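Local structure of FEZ-1 protein (Fluoribacter gormanii, 5WCK) at residues P10-A14 with N233-V237; T22-S27 with N40-N46; T32-I37 with L136-L141; D108-A112 with N178-K182; Q166-I172 with M206-L212. The protein probably hydrolyses beta-lactam antibiotics, as a monomeric zinc-dependent metallo-beta-lactamase of subclass B3. The protein carries 2 engineered substitutions. All blocks are in the same frame, centred on the assembly; numbering follows the deposited sequence.

Contact 1: residues P10-A14 with N233-V237; sequences PFRIA and NNPFV
Phe11, Ile13 and Ala14 meet Asn234 and Phe236 in a buried packing contact. Within the alpha-beta/beta-alpha sandwich of the metallo-beta-lactamases, it joins the outermost strand 11-14 of the seven-stranded sheet to the loop between helices 221-229 and 239-262. The loop residues Asn234 to Val237 form a type I beta turn, and Asn234 also makes an Asx turn by accepting from the N of Phe236 through OD1 (3.0 Å). The ring planes of Phe11 and Phe236 are 30° apart and displaced, with little overlap. The centroids are 5.3 Å apart, and the closest atoms are Phe11 CE2 and Phe236 CE2 at 3.5 Å. Phe11 CG stands between its own N and carbonyl carbon (chi1 63°), which turns CE2 and CZ onto the Phe236 ring. Tyr225 and Tyr19 also meet the Phe11 ring. Ile13 crosses Phe236 at about a right angle, with its CG2 branch 4.0 Å from Phe236 CB. Ile13 and Ala14 form a classic beta bulge against strand 17-19. The polar link comes from Asn234, whose OD1 closes its own turn while ND2 reaches the strand and also bonds to Asp162. Asn234 ND2 donates to Ile13 O at 2.8 Å, in the carbonyl plane and close to the plane of its own amide.

Contact 2: residues T22-S27 with N40-N46; sequences TDDLAS and NSDLEAN
Ser27 and Asn40 lie closest in backbone, with CA atoms 5.0 Å apart, and the two loops diverge toward Thr22 and Asn46, whose CA atoms are 8.0 Å apart. In this metallo-beta-lactamase fold the loops lead into and out of the hairpin of strands 28-32 and 35-39. Thr22 opens an ST turn: its OG1 accepts from Asp24 N and donates to Leu25 O. Asn40 and Asp42 both have positive phi. Ser27 OG lies between two oxygens, 2.7 Å from Asn40 O and 2.7 Å from Asp42 OD2. Its one proton can serve either, and the choice is not settled. Asn40 ND2 donates to Ala26 O (3.0 Å), approaching nearly along the C=O axis. The other end of that amide, OD1, accepts from Ser70 N, so the group is held from both ends. Water 1 sits against Ala26 O and Asp42 OD1. The zinc site is close by: the Leu25 side chain touches His215 and is about 5 Å from a zinc ion. Asp24 OD1 is hydrogen-bonded to His215 ND1, which gives this ligand of the second zinc second-shell support. Leu25 lays CB against the Asp42 carboxylate. CG anti to the carbonyl carbon (chi1 -54°) carries Leu25 CD1 on to Leu43 CG, 3.7 Å away, and to Asn46 OD1 at 3.6 Å, the oxygen that also accepts from Leu43 N.

Contact 3: residues T32-I37 with L136-L141; sequences TPRGNI and LGGTVL. With SO4 (sulfate ion), chain F.
Two beta hairpin ends pack together here, one from each sheet of the metallo-beta-lactamase fold. Thr32 to Gly35 is a type I turn between strands 28-32 and 35-39. Leu136 to Thr139 is a type I' turn between strands 133-136 and 139-145. The protein atoms meet across the contact by packing, and the polar bonds lie within each turn. Thr32 OG1 accepts from Arg34 N, an ST turn, and donates to Gly35 O (2.6 Å). Leu136 is the central side chain. Its CG is anti to the backbone N (chi1 -176°), which sends the two methyls toward the other turn. CD2 comes within 3.4 Å of Gly35 O, and CD1 lies near Arg34 O. Ile37 and Leu136 run antiparallel alongside each other, with Ile37 CG1 3.9 Å from Leu136 CD2. Thr32 crosses Leu136 at about a right angle, and its CG2 is 3.3 Å from Leu136 O. At the outer end Arg34 lays CG over Gly137 CA at 3.6 Å. Its chain then bends twice and turns the guanidinium edge to a sulfate ion, probably from the crystallisation liquor. NE donates to sulfate O3 (2.9 Å) and NH2 to O2 (3.1 Å). Deeper in, Ile37 CD1 meets Leu141 CD2 at 4.3 Å, and both residues touch Leu68. Hairpin turns meeting at the rim of two sheets, with apolar residues leading inward, are in keeping with the metallo-beta-lactamase sandwich.

Contact 4: residues D108-A112 with N178-K182; sequences DFHYA and NPGYK
His110 has CG anti to its backbone N (chi1 -169°), which brings its imidazole against Tyr181. Phe109 CG instead stands between its N and carbonyl carbon (chi1 80°), which carries CZ to Tyr181 CZ, 3.6 Å away. Both pairs are edge-to-face. The edge of Phe109 points to the face of Tyr181, at 61° between planes, and the edge of Tyr181 points to the face of His110. Tyr181 CD1 stands over the centre of the His110 ring. On the face of Tyr181 opposite Phe109, Asn178 CB lies toward the rim. This aromatic cluster joins two loops beside the zinc site of the metallo-beta-lactamase fold. Tyr181 and Tyr111 touch the zinc ligand His73, and Asn178 touches His149. Tyr181 OH is hydrogen-bonded to His149 O. Water 2 also donates to Tyr181 OH, at 3.0 Å, and to Asp108 OD1. That Asp108 oxygen accepts from His110 N, an Asx turn, and from Tyr111 N, which extends it to an Asx motif; the two bonds hold the loop's bend. Water 3 links His110 NE2 to Pro179 O, water 4 links His110 ND1 to Lys182 N, and water 5 links Tyr111 OH to Pro179 O.

Contact 5: residues Q166-I172 with M206-L212; sequences QYQAVII and MRCDIFL. With SO4 (sulfate ion), chain H.
Ala169, Val170 and Ile171 pair in parallel with Ile210, Phe211 and Leu212. Val170 N donates to Ile210 O (2.9 Å), Leu212 N to Val170 O (2.9 Å) and Ile172 N to Leu212 O (3.0 Å). Gln168 O begins the ladder and accepts from both Asp209 N and Ile210 N. Asp209 extends the pairing with its side chain: OD2 takes Gln168 N at 2.8 Å on its anti lone pair, nearly straight at 168°. Gln168 NE2 reaches back to Arg207 O (2.9 Å), although the acceptor is 30° out of its amide plane. The strands belong to a beta-alpha-beta crossover through helix 192-204; strand 210-213 is the edge strand of the five-stranded sheet, beside 165-172. On one face Ala169 CB meets Ile210 CB and Ile171 CG1 meets Leu212 CB. Ile210 CD1 packs on Tyr167 CB at 3.7 Å. On the other face Val170 CG1, anti to N (chi1 178°), lies against Met206 SD, which puts CG2 3.8 Å from Cys208 SG. Further out, Cys208 is disulfide-bonded to Cys242 of helix 239-262. Phe211 CE1 touches Ile172 CD1. The Tyr167 ring passes Asp209 CB at its edge, and its OH donates to O2 of a sulfate ion, probably from the crystallisation liquor.

In the fold
Contacts 2 and 4 flank the two zinc ions, their centres about 21 Å apart. Leu25 of contact 2 and Asn178 of contact 4 each have a side chain about 5 Å from a zinc ion. Contacts 1 and 3 lie away from the zinc site; contact 5 is farther from it than contacts 2 and 4, with the Ile172 side chain about 11 Å from a zinc ion. Contacts 1 and 5 touch, with centres about 12 Å apart, where Ile210 CD1 meets Ala14 CB at 3.6 Å and Val237 packs beside them. Contacts 2 and 3 adjoin in sequence and lie near the two ends of hairpin 28-39, about 22 Å apart between centres. Contact 3 is remote from contact 4, about 35 Å between centres.

Contact 1: residues P10-A14 with N233-V237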
# COMPACT_ATOMS: atom_id res chain seq x y z
N PRO A 10 11.88 -4.29 12.11
CA PRO A 10 10.44 -4.50 12.19
C PRO A 10 9.93 -4.13 13.59
O PRO A 10 10.70 -4.18 14.57
CB PRO A 10 10.30 -6.00 11.88
CG PRO A 10 11.59 -6.60 12.42
CD PRO A 10 12.64 -5.55 12.12
N PHE A 11 8.65 -3.77 13.70
CA PHE A 11 8.10 -3.33 14.97
C PHE A 11 6.58 -3.43 14.93
O PHE A 11 6.00 -3.51 13.84
CB PHE A 11 8.55 -1.91 15.33
CG PHE A 11 8.09 -0.84 14.37
CD1 PHE A 11 8.81 -0.59 13.21
CD2 PHE A 11 6.94 -0.11 14.62
CE1 PHE A 11 8.39 0.39 12.33
CE2 PHE A 11 6.51 0.86 13.74
CZ PHE A 11 7.24 1.09 12.60
N ARG A 12 5.97 -3.44 16.11
CA ARG A 12 4.53 -3.36 16.25
C ARG A 12 4.09 -1.90 16.14
O ARG A 12 4.53 -1.03 16.90
CB ARG A 12 4.09 -3.98 17.57
CG ARG A 12 2.59 -4.21 17.67
CD ARG A 12 2.24 -5.19 18.78
NE ARG A 12 2.44 -4.53 20.05
CZ ARG A 12 1.55 -3.73 20.61
NH1 ARG A 12 0.37 -3.56 20.04
NH2 ARG A 12 1.83 -3.11 21.75
N ILE A 13 3.15 -1.63 15.21
CA ILE A 13 2.61 -0.29 15.03
C ILE A 13 1.53 -0.03 16.09
O ILE A 13 1.58 0.93 16.83
CB ILE A 13 2.06 -0.10 13.60
CG1 ILE A 13 3.15 -0.24 12.54
CG2 ILE A 13 1.31 1.23 13.48
CD1 ILE A 13 2.67 -0.46 11.10
N ALA A 14 0.54 -0.91 16.16
CA ALA A 14 -0.60 -0.79 17.08
C ALA A 14 -1.40 -2.09 16.98
O ALA A 14 -1.42 -2.70 15.93
CB ALA A 14 -1.47 0.38 16.70
N ASN A 233 4.13 7.79 23.47
CA ASN A 233 2.72 7.35 23.25
C ASN A 233 2.54 7.49 21.77
O ASN A 233 2.71 8.56 21.26
CB ASN A 233 1.64 8.28 23.79
N ASN A 234 1.98 6.43 21.28
CA ASN A 234 2.02 5.99 19.89
C ASN A 234 2.22 7.13 18.91
O ASN A 234 1.30 7.78 18.62
CB ASN A 234 0.84 5.08 19.62
CG ASN A 234 1.21 4.18 18.49
OD1 ASN A 234 2.06 4.54 17.71
ND2 ASN A 234 0.58 3.03 18.42
N PRO A 235 3.45 7.35 18.43
CA PRO A 235 3.67 8.38 17.43
C PRO A 235 3.05 8.09 16.05
O PRO A 235 2.96 9.02 15.24
CB PRO A 235 5.19 8.45 17.29
CG PRO A 235 5.68 7.12 17.79
CD PRO A 235 4.70 6.69 18.85
N PHE A 236 2.59 6.85 15.84
CA PHE A 236 1.94 6.50 14.58
C PHE A 236 0.47 6.92 14.63
O PHE A 236 -0.18 6.92 13.61
CB PHE A 236 2.15 5.03 14.23
CG PHE A 236 3.58 4.77 13.86
CD1 PHE A 236 4.05 5.05 12.59
CD2 PHE A 236 4.50 4.38 14.83
CE1 PHE A 236 5.39 4.89 12.27
CE2 PHE A 236 5.83 4.21 14.50
CZ PHE A 236 6.28 4.48 13.23
N VAL A 237 -0.04 7.30 15.80
CA VAL A 237 -1.35 8.00 15.89
C VAL A 237 -1.10 9.45 15.51
O VAL A 237 -0.50 10.21 16.27
CB VAL A 237 -2.00 7.86 17.29
CG1 VAL A 237 -3.29 8.67 17.40
CG2 VAL A 237 -2.24 6.42 17.65

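Contact 2: residues T22-S27 with N40-N46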
# COMPACT_ATOMS: atom_id res chain seq x y z
N THR A 22 10.83 -1.93 4.54
CA THR A 22 12.16 -1.39 4.36
C THR A 22 12.18 0.09 4.79
O THR A 22 11.23 0.62 5.35
CB THR A 22 12.59 -1.56 2.90
OG1 THR A 22 11.86 -0.58 2.12
CG2 THR A 22 12.39 -2.95 2.35
N ASP A 23 13.27 0.79 4.51
CA ASP A 23 13.32 2.20 4.84
C ASP A 23 12.59 3.07 3.80
O ASP A 23 12.60 4.32 3.92
CB ASP A 23 14.77 2.66 5.02
CG ASP A 23 15.55 2.81 3.73
OD1 ASP A 23 15.14 2.26 2.70
OD2 ASP A 23 16.61 3.52 3.78
N ASP A 24 11.98 2.43 2.79
CA ASP A 24 11.25 3.12 1.71
C ASP A 24 9.96 2.35 1.42
O ASP A 24 8.86 2.77 1.83
CB ASP A 24 12.13 3.30 0.47
CG ASP A 24 11.37 3.74 -0.76
OD1 ASP A 24 10.29 4.37 -0.59
OD2 ASP A 24 11.84 3.43 -1.89
N LEU A 25 10.08 1.23 0.71
CA LEU A 25 8.93 0.42 0.36
C LEU A 25 8.36 -0.20 1.64
O LEU A 25 9.10 -0.86 2.41
CB LEU A 25 9.36 -0.66 -0.65
CG LEU A 25 10.08 -0.13 -1.88
CD1 LEU A 25 10.52 -1.26 -2.81
CD2 LEU A 25 9.23 0.90 -2.60
N ALA A 26 7.09 0.11 1.93
CA ALA A 26 6.44 -0.22 3.21
C ALA A 26 5.62 -1.50 3.07
O ALA A 26 4.83 -1.62 2.14
CB ALA A 26 5.53 0.89 3.65
N SER A 27 5.81 -2.44 4.01
CA SER A 27 5.07 -3.69 4.07
C SER A 27 4.55 -3.89 5.49
O SER A 27 5.18 -3.44 6.47
CB SER A 27 5.91 -4.87 3.66
OG SER A 27 6.31 -4.75 2.31
N ASN A 40 2.03 -5.81 0.65
CA ASN A 40 3.15 -5.35 -0.21
C ASN A 40 4.31 -6.36 -0.23
O ASN A 40 4.91 -6.55 0.78
CB ASN A 40 3.56 -3.89 0.01
CG ASN A 40 2.42 -2.94 -0.28
OD1 ASN A 40 1.74 -3.07 -1.25
ND2 ASN A 40 2.25 -1.94 0.57
N SER A 41 4.60 -6.92 -1.40
CA SER A 41 5.70 -7.90 -1.59
C SER A 41 6.98 -7.18 -2.02
O SER A 41 8.02 -7.80 -1.98
CB SER A 41 5.29 -8.93 -2.59
OG SER A 41 4.86 -8.28 -3.76
N ASP A 42 6.87 -5.91 -2.40
CA ASP A 42 8.03 -5.07 -2.72
C ASP A 42 8.82 -5.66 -3.89
O ASP A 42 8.27 -6.31 -4.76
CB ASP A 42 8.83 -4.81 -1.45
CG ASP A 42 8.02 -4.24 -0.30
OD1 ASP A 42 6.92 -3.70 -0.58
OD2 ASP A 42 8.50 -4.32 0.85
N LEU A 43 10.12 -5.35 -3.95
CA LEU A 43 10.96 -5.89 -5.04
C LEU A 43 11.29 -7.36 -4.73
O LEU A 43 11.30 -7.77 -3.56
CB LEU A 43 12.25 -5.08 -5.13
CG LEU A 43 12.09 -3.58 -5.30
CD1 LEU A 43 13.44 -2.89 -5.23
CD2 LEU A 43 11.37 -3.25 -6.60
N GLU A 44 11.65 -8.12 -5.77
CA GLU A 44 12.11 -9.50 -5.57
C GLU A 44 13.22 -9.55 -4.52
O GLU A 44 13.24 -10.44 -3.66
CB GLU A 44 12.59 -10.12 -6.88
CG GLU A 44 11.48 -10.51 -7.81
CD GLU A 44 11.99 -11.28 -9.02
OE1 GLU A 44 11.28 -11.31 -10.05
OE2 GLU A 44 13.11 -11.82 -8.94
N ALA A 45 14.17 -8.59 -4.59
CA ALA A 45 15.29 -8.50 -3.64
C ALA A 45 14.81 -8.28 -2.20
O ALA A 45 15.56 -8.54 -1.26
CB ALA A 45 16.21 -7.38 -4.07
N ASN A 46 13.59 -7.77 -2.00
CA ASN A 46 13.12 -7.48 -0.66
C ASN A 46 12.40 -8.68 -0.03
O ASN A 46 12.13 -8.65 1.17
CB ASN A 46 12.16 -6.28 -0.65
CG ASN A 46 12.77 -5.02 -1.20
OD1 ASN A 46 12.15 -4.33 -1.99
ND2 ASN A 46 14.02 -4.73 -0.83
O HOH W 1 5.57 -1.28 -0.54

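Contact 3: residues T32-I37 with L136-L141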
# COMPACT_ATOMS: atom_id res chain seq x y z
N THR A 32 -2.98 -12.88 13.31
CA THR A 32 -4.25 -13.38 13.85
C THR A 32 -4.07 -14.80 14.34
O THR A 32 -3.14 -15.51 13.95
CB THR A 32 -5.40 -13.32 12.84
OG1 THR A 32 -5.45 -14.53 12.09
CG2 THR A 32 -5.31 -12.14 11.90
N PRO A 33 -5.00 -15.28 15.19
CA PRO A 33 -4.98 -16.67 15.64
C PRO A 33 -5.10 -17.71 14.52
O PRO A 33 -4.80 -18.90 14.76
CB PRO A 33 -6.17 -16.75 16.60
CG PRO A 33 -6.40 -15.33 17.04
CD PRO A 33 -6.09 -14.50 15.81
N ARG A 34 -5.53 -17.28 13.32
CA ARG A 34 -5.74 -18.18 12.20
C ARG A 34 -4.73 -17.92 11.08
O ARG A 34 -4.92 -18.39 9.94
CB ARG A 34 -7.18 -18.07 11.67
CG ARG A 34 -8.25 -18.29 12.74
CD ARG A 34 -8.17 -19.66 13.38
NE ARG A 34 -8.50 -20.69 12.43
CZ ARG A 34 -8.37 -22.00 12.65
NH1 ARG A 34 -7.77 -22.44 13.75
NH2 ARG A 34 -8.87 -22.84 11.77
N GLY A 35 -3.65 -17.19 11.40
CA GLY A 35 -2.58 -16.93 10.45
C GLY A 35 -2.45 -15.44 10.19
O GLY A 35 -3.14 -14.62 10.81
N ASN A 36 -1.56 -15.10 9.25
CA ASN A 36 -1.14 -13.71 9.07
C ASN A 36 -1.49 -13.20 7.67
O ASN A 36 -1.56 -13.98 6.70
CB ASN A 36 0.36 -13.58 9.31
CG ASN A 36 0.76 -14.15 10.65
OD1 ASN A 36 -0.03 -14.15 11.61
ND2 ASN A 36 1.98 -14.65 10.72
N ILE A 37 -1.68 -11.87 7.57
CA ILE A 37 -1.89 -11.18 6.31
C ILE A 37 -0.65 -10.30 6.07
O ILE A 37 -0.21 -9.61 6.99
CB ILE A 37 -3.13 -10.27 6.34
CG1 ILE A 37 -4.39 -11.06 6.73
CG2 ILE A 37 -3.30 -9.52 5.03
CD1 ILE A 37 -5.60 -10.20 6.97
N LEU A 136 -9.70 -12.42 8.56
CA LEU A 136 -8.96 -13.59 9.00
C LEU A 136 -8.87 -13.56 10.52
O LEU A 136 -8.44 -12.56 11.10
CB LEU A 136 -7.56 -13.61 8.38
CG LEU A 136 -6.68 -14.83 8.67
CD1 LEU A 136 -7.26 -16.10 8.08
CD2 LEU A 136 -5.27 -14.62 8.18
N GLY A 137 -9.32 -14.66 11.15
CA GLY A 137 -9.16 -14.79 12.59
C GLY A 137 -9.81 -13.68 13.39
O GLY A 137 -9.34 -13.37 14.48
N GLY A 138 -10.89 -13.08 12.84
CA GLY A 138 -11.61 -12.00 13.50
C GLY A 138 -11.12 -10.61 13.15
O GLY A 138 -11.76 -9.62 13.50
N THR A 139 -9.93 -10.50 12.53
CA THR A 139 -9.45 -9.22 12.06
C THR A 139 -10.13 -8.88 10.72
O THR A 139 -10.26 -9.75 9.87
CB THR A 139 -7.92 -9.22 11.96
OG1 THR A 139 -7.44 -9.29 13.30
CG2 THR A 139 -7.40 -7.98 11.28
N VAL A 140 -10.55 -7.62 10.55
CA VAL A 140 -11.31 -7.18 9.37
C VAL A 140 -10.58 -5.99 8.74
O VAL A 140 -10.51 -4.91 9.37
CB VAL A 140 -12.74 -6.79 9.73
CG1 VAL A 140 -13.51 -6.31 8.50
CG2 VAL A 140 -13.49 -7.92 10.43
N LEU A 141 -10.08 -6.18 7.51
CA LEU A 141 -9.50 -5.10 6.69
C LEU A 141 -10.55 -4.73 5.64
O LEU A 141 -11.29 -5.60 5.17
CB LEU A 141 -8.22 -5.57 5.99
CG LEU A 141 -6.93 -5.45 6.79
CD1 LEU A 141 -7.03 -6.17 8.11
CD2 LEU A 141 -5.75 -6.01 6.00
S SO4 F . -10.38 -20.29 9.39
O1 SO4 F . -9.52 -19.11 9.30
O2 SO4 F . -9.60 -21.48 9.03
O3 SO4 F . -10.86 -20.36 10.80
O4 SO4 F . -11.58 -20.25 8.57

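Contact 4: residues D108-A112 with N178-K182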
# COMPACT_ATOMS: atom_id res chain seq x y z
N ASP A 108 -0.12 -2.12 -18.32
CA ASP A 108 -0.20 -0.88 -17.53
C ASP A 108 -0.57 0.28 -18.45
O ASP A 108 0.03 0.45 -19.53
CB ASP A 108 1.13 -0.63 -16.83
CG ASP A 108 1.09 0.50 -15.81
OD1 ASP A 108 1.02 1.68 -16.23
OD2 ASP A 108 1.14 0.16 -14.61
N PHE A 109 -1.53 1.11 -18.03
CA PHE A 109 -2.02 2.21 -18.86
C PHE A 109 -0.91 3.18 -19.23
O PHE A 109 -1.04 3.89 -20.25
CB PHE A 109 -3.16 2.99 -18.20
CG PHE A 109 -2.73 3.99 -17.15
CD1 PHE A 109 -2.61 3.63 -15.82
CD2 PHE A 109 -2.47 5.31 -17.50
CE1 PHE A 109 -2.22 4.55 -14.87
CE2 PHE A 109 -2.07 6.24 -16.55
CZ PHE A 109 -1.96 5.85 -15.23
N HIS A 110 0.13 3.27 -18.39
CA HIS A 110 1.18 4.24 -18.58
C HIS A 110 2.52 3.59 -18.97
O HIS A 110 3.23 4.16 -19.81
CB HIS A 110 1.38 5.11 -17.34
CG HIS A 110 2.27 6.26 -17.62
ND1 HIS A 110 1.83 7.40 -18.27
CD2 HIS A 110 3.58 6.44 -17.41
CE1 HIS A 110 2.84 8.21 -18.43
NE2 HIS A 110 3.91 7.65 -17.93
N TYR A 111 2.85 2.45 -18.34
CA TYR A 111 4.22 1.87 -18.38
C TYR A 111 4.27 0.59 -19.24
O TYR A 111 5.27 -0.12 -19.21
CB TYR A 111 4.73 1.56 -16.97
CG TYR A 111 4.89 2.78 -16.10
CD1 TYR A 111 5.92 3.68 -16.29
CD2 TYR A 111 3.98 3.03 -15.08
CE1 TYR A 111 6.06 4.80 -15.48
CE2 TYR A 111 4.07 4.17 -14.30
CZ TYR A 111 5.11 5.06 -14.49
OH TYR A 111 5.25 6.18 -13.72
N ALA A 112 3.22 0.34 -20.04
CA ALA A 112 3.17 -0.88 -20.92
C ALA A 112 4.43 -1.00 -21.77
O ALA A 112 4.90 -2.13 -22.02
CB ALA A 112 1.93 -0.84 -21.77
N ASN A 178 2.50 10.52 -11.08
CA ASN A 178 3.88 10.24 -11.47
C ASN A 178 4.31 11.16 -12.60
O ASN A 178 3.52 11.58 -13.42
CB ASN A 178 4.08 8.79 -11.89
CG ASN A 178 4.14 7.84 -10.71
OD1 ASN A 178 4.11 8.28 -9.55
ND2 ASN A 178 4.26 6.55 -10.98
N PRO A 179 5.61 11.49 -12.65
CA PRO A 179 6.16 12.32 -13.73
C PRO A 179 5.82 11.75 -15.10
O PRO A 179 6.12 10.59 -15.38
CB PRO A 179 7.67 12.25 -13.50
CG PRO A 179 7.83 11.91 -12.06
CD PRO A 179 6.62 11.09 -11.68
N GLY A 180 5.15 12.56 -15.92
CA GLY A 180 4.80 12.14 -17.26
C GLY A 180 3.37 11.64 -17.41
O GLY A 180 2.90 11.51 -18.54
N TYR A 181 2.68 11.43 -16.30
CA TYR A 181 1.27 10.99 -16.40
C TYR A 181 0.49 12.08 -17.15
O TYR A 181 0.73 13.20 -16.86
CB TYR A 181 0.68 10.87 -15.00
CG TYR A 181 0.72 9.51 -14.36
CD1 TYR A 181 1.58 8.53 -14.81
CD2 TYR A 181 -0.11 9.20 -13.30
CE1 TYR A 181 1.62 7.28 -14.21
CE2 TYR A 181 -0.09 7.96 -12.70
CZ TYR A 181 0.77 6.99 -13.16
OH TYR A 181 0.80 5.75 -12.59
N LYS A 182 -0.45 11.71 -18.02
CA LYS A 182 -1.28 12.69 -18.76
C LYS A 182 -2.67 12.73 -18.11
O LYS A 182 -3.32 11.73 -18.05
CB LYS A 182 -1.35 12.26 -20.23
CG LYS A 182 -2.16 13.14 -21.19
CD LYS A 182 -2.40 13.16 -22.67
CE LYS A 182 -1.08 13.34 -23.38
NZ LYS A 182 -0.59 14.73 -23.26
O HOH W 2 0.54 3.13 -13.95
O HOH W 3 6.25 9.04 -17.57
O HOH W 4 -0.45 8.88 -18.97
O HOH W 5 6.92 8.20 -14.14

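Contact 5: residues Q166-I172 with M206-L212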
# COMPACT_ATOMS: atom_id res chain seq x y z
N GLN A 166 -9.49 2.98 20.70
CA GLN A 166 -9.85 2.55 19.34
C GLN A 166 -9.26 3.54 18.32
O GLN A 166 -9.44 4.75 18.43
CB GLN A 166 -11.37 2.54 19.15
CG GLN A 166 -12.09 1.57 20.08
CD GLN A 166 -11.82 0.13 19.73
OE1 GLN A 166 -11.98 -0.30 18.59
NE2 GLN A 166 -11.43 -0.65 20.73
N TYR A 167 -8.61 3.01 17.28
CA TYR A 167 -8.04 3.87 16.24
C TYR A 167 -8.32 3.27 14.86
O TYR A 167 -8.10 2.07 14.69
CB TYR A 167 -6.54 4.01 16.40
CG TYR A 167 -6.10 4.54 17.75
CD1 TYR A 167 -6.18 5.89 18.02
CD2 TYR A 167 -5.67 3.68 18.74
CE1 TYR A 167 -5.80 6.38 19.26
CE2 TYR A 167 -5.30 4.15 19.99
CZ TYR A 167 -5.37 5.50 20.24
OH TYR A 167 -5.01 5.98 21.47
N GLN A 168 -8.70 4.10 13.89
CA GLN A 168 -8.75 3.68 12.48
C GLN A 168 -7.35 3.87 11.86
O GLN A 168 -6.83 4.98 11.78
CB GLN A 168 -9.83 4.43 11.69
CG GLN A 168 -9.77 4.14 10.18
CD GLN A 168 -11.09 4.04 9.46
OE1 GLN A 168 -11.95 3.23 9.82
NE2 GLN A 168 -11.23 4.80 8.38
N ALA A 169 -6.78 2.75 11.39
CA ALA A 169 -5.55 2.73 10.62
C ALA A 169 -5.90 2.81 9.13
O ALA A 169 -6.80 2.15 8.65
CB ALA A 169 -4.74 1.49 10.92
N VAL A 170 -5.13 3.64 8.43
CA VAL A 170 -5.32 3.88 7.02
C VAL A 170 -3.95 3.73 6.34
O VAL A 170 -3.05 4.50 6.60
CB VAL A 170 -5.90 5.28 6.75
CG1 VAL A 170 -6.04 5.51 5.26
CG2 VAL A 170 -7.22 5.53 7.46
N ILE A 171 -3.83 2.73 5.46
CA ILE A 171 -2.64 2.60 4.61
C ILE A 171 -2.96 3.21 3.24
O ILE A 171 -3.59 2.56 2.38
CB ILE A 171 -2.18 1.13 4.51
CG1 ILE A 171 -2.00 0.45 5.87
CG2 ILE A 171 -0.90 1.01 3.68
CD1 ILE A 171 -1.89 -1.08 5.83
N ILE A 172 -2.58 4.48 3.06
CA ILE A 172 -2.87 5.21 1.82
C ILE A 172 -2.14 4.51 0.67
O ILE A 172 -0.92 4.29 0.72
CB ILE A 172 -2.49 6.70 1.96
CG1 ILE A 172 -3.34 7.37 3.03
CG2 ILE A 172 -2.62 7.40 0.62
CD1 ILE A 172 -3.02 8.82 3.32
N MET A 206 -12.46 10.67 5.10
CA MET A 206 -12.13 9.38 5.75
C MET A 206 -11.51 9.65 7.13
O MET A 206 -10.52 10.37 7.26
CB MET A 206 -11.12 8.57 4.94
CG MET A 206 -10.84 7.18 5.47
SD MET A 206 -9.76 6.22 4.36
CE MET A 206 -10.96 5.75 3.12
N ARG A 207 -12.05 8.99 8.16
CA ARG A 207 -11.43 8.96 9.48
C ARG A 207 -10.03 8.33 9.35
O ARG A 207 -9.86 7.30 8.74
CB ARG A 207 -12.28 8.11 10.42
CG ARG A 207 -11.80 8.04 11.86
CD ARG A 207 -12.24 9.24 12.67
NE ARG A 207 -13.68 9.38 12.79
CZ ARG A 207 -14.45 8.75 13.67
NH1 ARG A 207 -15.76 8.89 13.61
NH2 ARG A 207 -13.91 8.01 14.63
N CYS A 208 -9.05 9.02 9.91
CA CYS A 208 -7.65 8.58 9.79
C CYS A 208 -6.93 8.90 11.10
O CYS A 208 -6.58 10.05 11.34
CB CYS A 208 -7.01 9.29 8.62
SG CYS A 208 -5.32 8.69 8.30
N ASP A 209 -6.73 7.87 11.92
CA ASP A 209 -6.05 8.03 13.21
C ASP A 209 -4.59 7.56 13.06
O ASP A 209 -3.66 8.31 13.35
CB ASP A 209 -6.74 7.28 14.35
CG ASP A 209 -8.20 7.68 14.55
OD1 ASP A 209 -8.45 8.89 14.68
OD2 ASP A 209 -9.06 6.81 14.50
N ILE A 210 -4.38 6.33 12.60
CA ILE A 210 -3.04 5.77 12.42
C ILE A 210 -2.71 5.86 10.93
O ILE A 210 -3.33 5.22 10.10
CB ILE A 210 -2.93 4.36 13.00
CG1 ILE A 210 -3.03 4.41 14.53
CG2 ILE A 210 -1.62 3.67 12.57
CD1 ILE A 210 -3.22 3.08 15.18
N PHE A 211 -1.80 6.77 10.64
CA PHE A 211 -1.51 7.27 9.32
C PHE A 211 -0.36 6.48 8.70
O PHE A 211 0.77 6.59 9.16
CB PHE A 211 -1.19 8.77 9.43
CG PHE A 211 -0.61 9.43 8.21
CD1 PHE A 211 -0.88 8.99 6.92
CD2 PHE A 211 0.24 10.50 8.37
CE1 PHE A 211 -0.30 9.63 5.82
CE2 PHE A 211 0.83 11.12 7.28
CZ PHE A 211 0.56 10.68 6.01
N LEU A 212 -0.66 5.68 7.68
CA LEU A 212 0.35 4.83 7.03
C LEU A 212 0.24 4.97 5.51
O LEU A 212 -0.67 5.69 4.99
CB LEU A 212 0.14 3.37 7.47
CG LEU A 212 0.19 3.13 8.98
CD1 LEU A 212 -0.30 1.73 9.32
CD2 LEU A 212 1.61 3.34 9.51
S SO4 H . -7.15 8.97 22.18
O1 SO4 H . -6.75 9.97 21.18
O2 SO4 H . -5.97 8.13 22.50
O3 SO4 H . -7.57 9.66 23.43
O4 SO4 H . -8.27 8.14 21.71